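Local coordinates for protein putative methylase (Clostridium difficile, PDB 3LDU) that probably transfers methyl groups to guanine bases of ribosomal RNA and binds GTP in its methyltransferase domain, at residues D266-S269 and I270-R274; E316-D319 and S320-L324; N276-A280 and G281-Y285. All coordinates share one frame; numbering follows the deposited sequence.

Followed from the N terminus, the chain meets the three contacts in the order 1, 3, 2, one after another; none encloses or crosses another, and each spans a single run of adjoining residues. Contact 1 (266-274) comprises the N-cap and first turns of helix 267-280, just after strand 260-264. Contact 3 (276-285) ends the same helix and closes the turn that leads into strand 286-290, its centre about 13 Å from that of contact 1. Contact 2 (316-324) lies near the start of helix 315-333, between strands 304-307 and 339-344, with its centre about 23 Å from that of contact 1. All three belong to the Rossmann-like methyltransferase domain.

Contact 1. Residues D266-S269 and I270-R274. With GOL (glycerol), chain H.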
# COMPACT_ATOMS: atom_id res chain seq x y z
N ASP A 266 14.59 -16.07 14.47
CA ASP A 266 15.73 -15.32 13.94
C ASP A 266 15.99 -14.12 14.84
O ASP A 266 15.27 -13.12 14.80
CB ASP A 266 15.45 -14.88 12.49
CG ASP A 266 16.64 -14.15 11.83
OD1 ASP A 266 17.51 -13.62 12.53
OD2 ASP A 266 16.69 -14.12 10.58
N GLU A 267 17.02 -14.22 15.67
CA GLU A 267 17.31 -13.23 16.70
C GLU A 267 17.60 -11.87 16.08
O GLU A 267 17.23 -10.83 16.62
CB GLU A 267 18.49 -13.69 17.55
CG GLU A 267 18.82 -12.75 18.67
CD GLU A 267 19.99 -13.21 19.51
OE1 GLU A 267 20.50 -14.33 19.28
OE2 GLU A 267 20.38 -12.44 20.40
N GLU A 268 18.29 -11.88 14.95
CA GLU A 268 18.59 -10.64 14.24
C GLU A 268 17.30 -9.97 13.76
O GLU A 268 17.21 -8.76 13.79
CB GLU A 268 19.53 -10.92 13.07
CG GLU A 268 19.74 -9.76 12.13
CD GLU A 268 20.95 -9.97 11.25
OE1 GLU A 268 21.80 -10.82 11.61
OE2 GLU A 268 21.06 -9.29 10.21
N SER A 269 16.30 -10.76 13.37
CA SER A 269 15.03 -10.19 12.94
C SER A 269 14.32 -9.49 14.09
O SER A 269 13.71 -8.44 13.90
CB SER A 269 14.12 -11.25 12.31
OG SER A 269 14.62 -11.60 11.04
N ILE A 270 14.40 -10.07 15.28
CA ILE A 270 13.82 -9.44 16.47
C ILE A 270 14.52 -8.10 16.77
O ILE A 270 13.87 -7.10 17.10
CB ILE A 270 13.89 -10.37 17.69
CG1 ILE A 270 13.03 -11.62 17.45
CG2 ILE A 270 13.45 -9.64 18.96
CD1 ILE A 270 11.60 -11.30 17.08
N ASP A 271 15.85 -8.08 16.66
CA ASP A 271 16.59 -6.84 16.89
C ASP A 271 16.13 -5.77 15.91
O ASP A 271 15.96 -4.60 16.28
CB ASP A 271 18.09 -7.07 16.72
CG ASP A 271 18.71 -7.87 17.86
OD1 ASP A 271 18.13 -7.88 18.97
OD2 ASP A 271 19.78 -8.48 17.64
N ILE A 272 15.94 -6.17 14.66
CA ILE A 272 15.55 -5.25 13.60
C ILE A 272 14.13 -4.77 13.85
O ILE A 272 13.82 -3.59 13.69
CB ILE A 272 15.65 -5.92 12.20
CG1 ILE A 272 17.12 -6.14 11.83
CG2 ILE A 272 14.94 -5.08 11.13
CD1 ILE A 272 17.34 -6.95 10.55
N ALA A 273 13.26 -5.71 14.23
CA ALA A 273 11.87 -5.39 14.49
C ALA A 273 11.76 -4.34 15.60
O ALA A 273 10.99 -3.38 15.47
CB ALA A 273 11.08 -6.66 14.88
N ARG A 274 12.51 -4.52 16.68
CA ARG A 274 12.53 -3.54 17.76
C ARG A 274 12.99 -2.16 17.27
O ARG A 274 12.38 -1.14 17.60
CB ARG A 274 13.42 -4.01 18.91
CG ARG A 274 12.84 -5.25 19.60
CD ARG A 274 13.76 -5.71 20.71
NE ARG A 274 13.13 -6.72 21.56
CZ ARG A 274 13.76 -7.36 22.53
NH1 ARG A 274 15.04 -7.10 22.77
NH2 ARG A 274 13.12 -8.27 23.27
C1 GOL H . 15.78 -11.18 21.83
O1 GOL H . 15.34 -10.96 23.15
C2 GOL H . 17.29 -11.07 21.81
O2 GOL H . 17.84 -12.32 21.46
C3 GOL H . 17.72 -10.00 20.81
O3 GOL H . 18.92 -9.39 21.22
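Glu-268 and Ile-272, one helical turn apart, meet through aliphatic carbons: CG of Glu-268 lies 4.0 Å from CD1 of Ile-272. The Glu-268 side chain leaves with CG anti to its backbone N (chi1 170°) and stays extended, whereas Ile-272 sets CG1 beside its own N (chi1 -70°) and carries CD1 back along the helix, so the two chains cross at a slant. CG1 of Ile-272 also rests 3.3 Å from the carbonyl O of Glu-268, the atom that accepts the backbone N-H of Ile-272. Elsewhere on the helix, CG2 of Ile-270 sits 3.9 Å above the plane of the Arg-274 guanidinium, off-centre.

Asp-266 is the N-cap. Its OD1 accepts from Ser-269 N at 3.2 Å, the N-H arriving from above the carboxylate plane, 73° out of it. The first full helical turn is closed by Ile-270 N to Asp-266 O, 3.2 Å. Glu-267, extended, directs OE2 to a glycerol, probably from the crystallisation liquor, whose O2 donates to OE2 at 2.8 Å.

The capped end also belongs to the GTP pocket: Asp-266 touches the nucleotide, and its backbone N is hydrogen-bonded to the carboxylate of Asp-264, a GTP-binding residue. In the beta-alpha-beta unit formed by strand 260-264, helix 267-280 and strand 286-290, Ile-270 and Ala-273 pack on Phe-288 of strand 286-290, at one edge of the sheet, while Ile-272 touches Ser-206 in a loop.

Contact 2. Residues E316-D319 and S320-L324; sequences EDKD and SVKQL
Lys-322 reaches back over the preceding turn to Lys-318, and its side chain can be followed atom by atom. CB of Lys-322 sits 3.6 Å from the carbonyl O of Asp-319. With its CG beside the backbone N (chi1 -76°), CG of Lys-322 comes 3.4 Å from Lys-318 O, the acceptor of the Lys-322 backbone N-H. A bend at chi3, -93°, then swings CE of Lys-322 against CE of Lys-318 at 3.6 Å, where the two chains cross. NZ of Lys-322 lies 4.0 Å from CE of Lys-318 and 4.2 Å from OD2 of Asp-319, the latter too far for a salt bridge, although the Asp-319 and Lys-322 side chains run alongside each other in the same direction.

One residue before Lys-318, Asp-317 O takes two donors: Val-321 N at 3.1 Å and Ser-320 OG at 3.0 Å, the hydroxyl tilted 22° from the carbonyl plane. A water joins Glu-316 O to Ser-320 N, taking the N-H and donating to the carbonyl. The Asp-317 carboxylate itself is paired with Arg-314.

The chemistry is therefore mixed: methylene carbons make the lysine contact, the Asp-319 carboxylate may partly offset the charge of Lys-322, and Lys-318 NZ has a weak hydrogen bond to Tyr-346 OH.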
# COMPACT_ATOMS: atom_id res chain seq x y z
N GLU A 316 14.31 -27.42 -1.79
CA GLU A 316 15.14 -27.76 -0.65
C GLU A 316 14.46 -27.44 0.68
O GLU A 316 14.81 -28.01 1.72
CB GLU A 316 16.48 -27.02 -0.76
CG GLU A 316 17.37 -27.11 0.46
CD GLU A 316 18.53 -26.13 0.39
OE1 GLU A 316 18.60 -25.35 -0.58
OE2 GLU A 316 19.37 -26.14 1.32
N ASP A 317 13.48 -26.54 0.65
CA ASP A 317 12.80 -26.09 1.87
C ASP A 317 11.41 -26.69 2.05
O ASP A 317 10.85 -26.65 3.14
CB ASP A 317 12.68 -24.56 1.88
CG ASP A 317 14.02 -23.87 1.88
OD1 ASP A 317 14.96 -24.38 2.53
OD2 ASP A 317 14.13 -22.80 1.24
N LYS A 318 10.85 -27.23 0.97
CA LYS A 318 9.44 -27.63 0.93
C LYS A 318 9.04 -28.58 2.06
O LYS A 318 7.99 -28.41 2.68
CB LYS A 318 9.12 -28.25 -0.44
CG LYS A 318 7.69 -28.73 -0.62
CD LYS A 318 7.60 -29.74 -1.76
CE LYS A 318 6.22 -30.39 -1.84
NZ LYS A 318 5.16 -29.44 -2.28
N ASP A 319 9.86 -29.58 2.34
CA ASP A 319 9.50 -30.55 3.37
C ASP A 319 9.44 -29.94 4.78
O ASP A 319 8.52 -30.23 5.55
CB ASP A 319 10.44 -31.76 3.32
CG ASP A 319 10.31 -32.54 2.02
OD1 ASP A 319 11.29 -32.57 1.25
OD2 ASP A 319 9.22 -33.10 1.77
N SER A 320 10.42 -29.12 5.13
CA SER A 320 10.44 -28.52 6.46
C SER A 320 9.25 -27.57 6.62
O SER A 320 8.64 -27.50 7.69
CB SER A 320 11.75 -27.79 6.74
OG SER A 320 11.90 -26.67 5.90
N VAL A 321 8.90 -26.86 5.55
CA VAL A 321 7.76 -25.95 5.60
C VAL A 321 6.42 -26.68 5.78
O VAL A 321 5.55 -26.21 6.52
CB VAL A 321 7.74 -25.01 4.38
CG1 VAL A 321 6.52 -24.10 4.43
CG2 VAL A 321 9.01 -24.17 4.36
N LYS A 322 6.26 -27.82 5.11
CA LYS A 322 5.08 -28.65 5.31
C LYS A 322 4.90 -29.08 6.77
O LYS A 322 3.79 -29.03 7.31
CB LYS A 322 5.11 -29.88 4.40
CG LYS A 322 4.78 -29.59 2.95
CD LYS A 322 4.32 -30.86 2.23
CE LYS A 322 5.47 -31.56 1.53
NZ LYS A 322 5.06 -32.91 1.01
N GLN A 323 5.99 -29.50 7.41
CA GLN A 323 5.94 -29.88 8.82
C GLN A 323 5.60 -28.68 9.70
O GLN A 323 4.86 -28.81 10.68
CB GLN A 323 7.24 -30.53 9.27
CG GLN A 323 7.22 -31.00 10.73
CD GLN A 323 6.25 -32.16 10.98
OE1 GLN A 323 5.99 -32.98 10.09
NE2 GLN A 323 5.73 -32.24 12.20
N LEU A 324 6.14 -27.51 9.36
CA LEU A 324 5.85 -26.30 10.11
C LEU A 324 4.34 -26.05 10.11
O LEU A 324 3.73 -25.79 11.14
CB LEU A 324 6.59 -25.11 9.51
CG LEU A 324 6.18 -23.76 10.09
CD1 LEU A 324 6.56 -23.69 11.56
CD2 LEU A 324 6.86 -22.63 9.31
O HOH W 1 13.08 -29.26 3.68
O HOH W 2 15.05 -27.70 5.01

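Contact 3. Residues N276-A280 and G281-Y285; sequences NAEIA and GVDEY
A Schellman motif ends helix 267-280, with Gly-281 as its C-prime residue. Two backbone bonds define it: Val-282 N donates to Ala-277 O at 3.0 Å with an N-H...O angle of 150°, and Gly-281 N donates to Glu-278 O at 3.1 Å. Ala-277 O also receives a weak bond from Gly-281 N. The reversal needs positive phi at Gly-281 (85°), where a CB would collide with the carbonyl O of Ala-280; glycine therefore suits the position.

Beyond the turn, the side chains fold back on the last helical turn. CG2 of Val-282 touches CB of Ala-280 at 4.0 Å and lies somewhat farther from CB of Ala-277, a small apolar cluster beside the motif. Asp-283 places CG between its backbone N and carbonyl carbon (chi1 49°), which brings OD1 of Asp-283 to 3.6 Å from CA of Glu-278. Its CB meets CG of Glu-278 at 3.8 Å, so methylene carbons make this touch while the two carboxylate groups keep their charged oxygens apart.

Ala-280 and Val-282 face helix 208-217, Ala-280 on Ile-211 and Val-282 on Ala-214 and Met-215. Past the turn, Tyr-285 shares backbone hydrogen bonds with Ile-260 and meets the ring of Phe-258, bringing the chain alongside strand 260-264 as it enters the edge strand 286-290.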
# COMPACT_ATOMS: atom_id res chain seq x y z
N ASN A 276 12.88 -1.02 14.21
CA ASN A 276 11.88 -0.50 13.27
C ASN A 276 10.66 0.07 14.01
O ASN A 276 10.14 1.13 13.63
CB ASN A 276 11.46 -1.57 12.26
CG ASN A 276 12.51 -1.82 11.19
OD1 ASN A 276 13.54 -1.14 11.14
ND2 ASN A 276 12.26 -2.80 10.32
N ALA A 277 10.21 -0.62 15.05
CA ALA A 277 9.09 -0.11 15.84
C ALA A 277 9.42 1.23 16.49
O ALA A 277 8.56 2.09 16.58
CB ALA A 277 8.66 -1.12 16.88
N GLU A 278 10.66 1.40 16.93
CA GLU A 278 11.09 2.66 17.54
C GLU A 278 11.05 3.77 16.51
O GLU A 278 10.59 4.88 16.78
CB GLU A 278 12.52 2.54 18.09
CG GLU A 278 12.66 1.61 19.28
CD GLU A 278 13.97 1.79 20.01
OE1 GLU A 278 14.69 2.78 19.72
OE2 GLU A 278 14.29 0.95 20.89
N ILE A 279 11.53 3.47 15.32
CA ILE A 279 11.53 4.45 14.24
C ILE A 279 10.10 4.85 13.87
O ILE A 279 9.81 6.04 13.64
CB ILE A 279 12.29 3.94 13.01
CG1 ILE A 279 13.78 3.82 13.35
CG2 ILE A 279 12.12 4.91 11.84
CD1 ILE A 279 14.59 3.01 12.38
N ALA A 280 9.21 3.86 13.84
CA ALA A 280 7.82 4.09 13.48
C ALA A 280 7.09 4.85 14.57
O ALA A 280 6.04 5.43 14.32
CB ALA A 280 7.12 2.77 13.20
N GLY A 281 7.64 4.82 15.78
CA GLY A 281 7.01 5.49 16.91
C GLY A 281 5.96 4.64 17.60
O GLY A 281 5.10 5.16 18.32
N VAL A 282 6.00 3.32 17.41
CA VAL A 282 5.02 2.46 18.08
C VAL A 282 5.65 1.43 19.01
O VAL A 282 5.00 0.45 19.38
CB VAL A 282 4.08 1.76 17.07
CG1 VAL A 282 3.21 2.78 16.38
CG2 VAL A 282 4.88 0.97 16.05
N ASP A 283 6.90 1.67 19.38
CA ASP A 283 7.64 0.76 20.27
C ASP A 283 6.95 0.48 21.60
O ASP A 283 7.16 -0.58 22.20
CB ASP A 283 9.06 1.28 20.53
CG ASP A 283 9.10 2.74 20.93
OD1 ASP A 283 8.74 3.61 20.09
OD2 ASP A 283 9.49 3.03 22.07
N GLU A 284 6.12 1.41 22.08
CA GLU A 284 5.46 1.22 23.36
C GLU A 284 4.28 0.25 23.27
O GLU A 284 3.73 -0.18 24.29
CB GLU A 284 4.99 2.55 23.94
CG GLU A 284 6.12 3.49 24.36
CD GLU A 284 6.84 3.01 25.62
OE1 GLU A 284 6.32 2.10 26.30
OE2 GLU A 284 7.93 3.54 25.92
N TYR A 285 3.89 -0.12 22.06
CA TYR A 285 2.69 -0.94 21.87
C TYR A 285 3.01 -2.35 21.42
O TYR A 285 2.11 -3.17 21.31
CB TYR A 285 1.74 -0.28 20.87
CG TYR A 285 1.35 1.12 21.27
CD1 TYR A 285 0.25 1.36 22.07
CD2 TYR A 285 2.11 2.22 20.85
CE1 TYR A 285 -0.09 2.64 22.46
CE2 TYR A 285 1.78 3.50 21.23
CZ TYR A 285 0.68 3.71 22.03
OH TYR A 285 0.34 4.99 22.40